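Local coordinates for cupin 2 conserved barrel domain protein (Desulfovibrio desulfuricans subsp. desulfuricans str. G20, PDB 2Q30) that is of unknown function but adopts the double-stranded beta-helix fold of the RmlC-like cupins and pairs with a second copy of itself, at residues A[33-39]-A[100-106]. Residue numbers count along the deposited sequence, not the author numbering.
Sequences FKIVSFT and MKVLVTI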
loop_
_atom_site.group_PDB
_atom_site.type_symbol
_atom_site.label_atom_id
_atom_site.label_comp_id
_atom_site.label_asym_id
_atom_site.label_seq_id
_atom_site.Cartn_x
_atom_site.Cartn_y
_atom_site.Cartn_z
ATOM N N PHE A 33 -7.455 -10.833 -0.493
ATOM C CA PHE A 33 -6.625 -10.226 0.539
ATOM C C PHE A 33 -7.413 -9.540 1.665
ATOM O O PHE A 33 -8.617 -9.316 1.564
ATOM C CB PHE A 33 -5.550 -9.266 -0.045
ATOM C CG PHE A 33 -6.037 -8.300 -1.126
ATOM C CD1 PHE A 33 -7.359 -7.820 -1.195
ATOM C CD2 PHE A 33 -5.107 -7.793 -2.046
ATOM C CE1 PHE A 33 -7.733 -6.904 -2.195
ATOM C CE2 PHE A 33 -5.491 -6.862 -3.033
ATOM C CZ PHE A 33 -6.805 -6.433 -3.096
ATOM N N LYS A 34 -6.695 -9.235 2.742
ATOM C CA LYS A 34 -7.201 -8.459 3.863
ATOM C C LYS A 34 -6.325 -7.225 3.901
ATOM O O LYS A 34 -5.104 -7.337 3.770
ATOM C CB LYS A 34 -7.111 -9.232 5.180
ATOM C CG LYS A 34 -7.638 -8.460 6.390
ATOM C CD LYS A 34 -7.664 -9.380 7.605
ATOM C CE LYS A 34 -8.247 -8.737 8.817
ATOM N NZ LYS A 34 -8.302 -9.716 9.956
ATOM N N ILE A 35 -6.959 -6.069 4.013
ATOM C CA ILE A 35 -6.299 -4.793 4.030
ATOM C C ILE A 35 -6.738 -4.117 5.323
ATOM O O ILE A 35 -7.946 -3.908 5.537
ATOM C CB ILE A 35 -6.673 -3.937 2.804
ATOM C CG1 ILE A 35 -6.440 -4.699 1.503
ATOM C CG2 ILE A 35 -5.861 -2.646 2.801
ATOM C CD1 ILE A 35 -6.828 -3.905 0.202
ATOM N N VAL A 36 -5.763 -3.777 6.170
ATOM C CA VAL A 36 -6.016 -3.117 7.447
ATOM C C VAL A 36 -5.005 -2.009 7.700
ATOM O O VAL A 36 -3.829 -2.117 7.306
ATOM C CB VAL A 36 -5.970 -4.136 8.622
ATOM C CG1 VAL A 36 -7.197 -5.009 8.597
ATOM C CG2 VAL A 36 -4.684 -4.976 8.575
ATOM N N SER A 37 -5.467 -0.945 8.342
ATOM C CA SER A 37 -4.629 0.180 8.671
ATOM C C SER A 37 -4.359 0.159 10.163
ATOM O O SER A 37 -5.147 -0.400 10.938
ATOM C CB SER A 37 -5.249 1.508 8.261
ATOM O OG SER A 37 -6.406 1.806 8.988
ATOM N N PHE A 38 -3.225 0.758 10.530
ATOM C CA PHE A 38 -2.814 0.946 11.930
ATOM C C PHE A 38 -2.395 2.398 12.067
ATOM O O PHE A 38 -1.591 2.878 11.269
ATOM C CB PHE A 38 -1.704 0.004 12.313
ATOM C CG PHE A 38 -2.085 -1.443 12.250
ATOM C CD1 PHE A 38 -1.924 -2.173 11.082
ATOM C CD2 PHE A 38 -2.583 -2.100 13.386
ATOM C CE1 PHE A 38 -2.270 -3.534 11.043
ATOM C CE2 PHE A 38 -2.933 -3.433 13.348
ATOM C CZ PHE A 38 -2.766 -4.162 12.185
ATOM N N THR A 39 -3.010 3.116 13.009
ATOM C CA THR A 39 -2.732 4.539 13.224
ATOM C C THR A 39 -2.131 4.653 14.621
ATOM O O THR A 39 -2.704 4.164 15.603
ATOM C CB THR A 39 -3.970 5.407 13.087
ATOM O OG1 THR A 39 -4.648 5.077 11.848
ATOM C CG2 THR A 39 -3.576 6.887 13.121
HETATM N N MSE A 100 1.887 8.292 13.061
HETATM C CA MSE A 100 2.099 7.485 11.878
HETATM C C MSE A 100 0.902 6.650 11.517
HETATM O O MSE A 100 0.176 6.172 12.396
HETATM C CB MSE A 100 3.256 6.547 12.190
HETATM C CG MSE A 100 3.865 5.811 11.031
HETATM SE SE MSE A 100 4.968 4.381 11.727
HETATM C CE MSE A 100 3.684 3.060 11.880
ATOM N N LYS A 101 0.694 6.479 10.215
ATOM C CA LYS A 101 -0.319 5.564 9.725
ATOM C C LYS A 101 0.305 4.655 8.676
ATOM O O LYS A 101 1.074 5.108 7.800
ATOM C CB LYS A 101 -1.563 6.274 9.219
ATOM C CG LYS A 101 -2.725 5.351 8.952
ATOM C CD LYS A 101 -3.997 6.116 8.632
ATOM C CE LYS A 101 -5.216 5.204 8.408
ATOM N NZ LYS A 101 -6.480 6.029 8.284
ATOM N N VAL A 102 -0.025 3.369 8.788
ATOM C CA VAL A 102 0.415 2.353 7.836
ATOM C C VAL A 102 -0.764 1.549 7.320
ATOM O O VAL A 102 -1.791 1.484 7.971
ATOM C CB VAL A 102 1.490 1.391 8.438
ATOM C CG1 VAL A 102 2.700 2.197 8.903
ATOM C CG2 VAL A 102 0.914 0.524 9.555
ATOM N N LEU A 103 -0.582 0.957 6.140
ATOM C CA LEU A 103 -1.571 0.094 5.510
ATOM C C LEU A 103 -0.940 -1.262 5.337
ATOM O O LEU A 103 0.147 -1.371 4.797
ATOM C CB LEU A 103 -1.971 0.640 4.144
ATOM C CG LEU A 103 -3.180 -0.063 3.503
ATOM C CD1 LEU A 103 -4.443 0.053 4.377
ATOM C CD2 LEU A 103 -3.432 0.557 2.120
ATOM N N VAL A 104 -1.643 -2.291 5.777
ATOM C CA VAL A 104 -1.169 -3.647 5.686
ATOM C C VAL A 104 -2.079 -4.402 4.749
ATOM O O VAL A 104 -3.268 -4.346 4.931
ATOM C CB VAL A 104 -1.170 -4.320 7.081
ATOM C CG1 VAL A 104 -0.656 -5.800 6.984
ATOM C CG2 VAL A 104 -0.335 -3.501 8.042
ATOM N N THR A 105 -1.499 -5.097 3.769
ATOM C CA THR A 105 -2.196 -5.969 2.819
ATOM C C THR A 105 -1.613 -7.364 3.025
ATOM O O THR A 105 -0.399 -7.544 2.952
ATOM C CB THR A 105 -2.021 -5.525 1.354
ATOM O OG1 THR A 105 -2.515 -4.179 1.240
ATOM C CG2 THR A 105 -2.827 -6.456 0.422
ATOM N N ILE A 106 -2.488 -8.316 3.295
ATOM C CA ILE A 106 -2.148 -9.695 3.626
ATOM C C ILE A 106 -2.787 -10.580 2.569
ATOM O O ILE A 106 -3.989 -10.486 2.372
ATOM C CB ILE A 106 -2.702 -10.060 5.025
ATOM C CG1 ILE A 106 -2.333 -8.982 6.076
ATOM C CG2 ILE A 106 -2.212 -11.434 5.423
ATOM C CD1 ILE A 106 -3.048 -9.160 7.407
HETATM O O HOH W 1 -8.081 3.689 7.921
HETATM O O HOH W 2 -6.949 6.335 11.069
#
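Strands 34-39 and 100-106 pair antiparallel, although 60 residues separate them in sequence. Just ahead of them, Phe33 lays CD2 3.6 Å from Thr105 CG2. At Lys34 the first hydrogen-bonded pair forms with Ile106 (Lys34 N to Ile106 O, 3.0 Å), and the lysine's extended aliphatic stem suits this partly exposed end. Beta-branched Ile35 favours extended backbone and meets Leu103 (CG2 to CD1, 3.4 Å) on the face turned to the second subunit. Val36, compact and beta-branched, bonds reciprocally with Val104 (Val104 N to Val36 O, 2.7 Å) and packs CG2 3.9 Å from Val104 CB. Ser37, being small and polar, leaves room for Lys101, and one water links Ser37 OG to Lys101 NZ. Phe38 pairs with Val102 and presents its ring edge to Val104 (CE1 to CG2, 3.6 Å), packing with Val36, Val102 and Val104 on one face. Thr39 is beta-branched, as suits a strand, and its OG1 accepts from a second water bound to Lys101 NZ, which also bonds to Leu11 O. Strands 23-29 and 56-63 flank the pair, placing it centrally in one sheet of the cupin barrel.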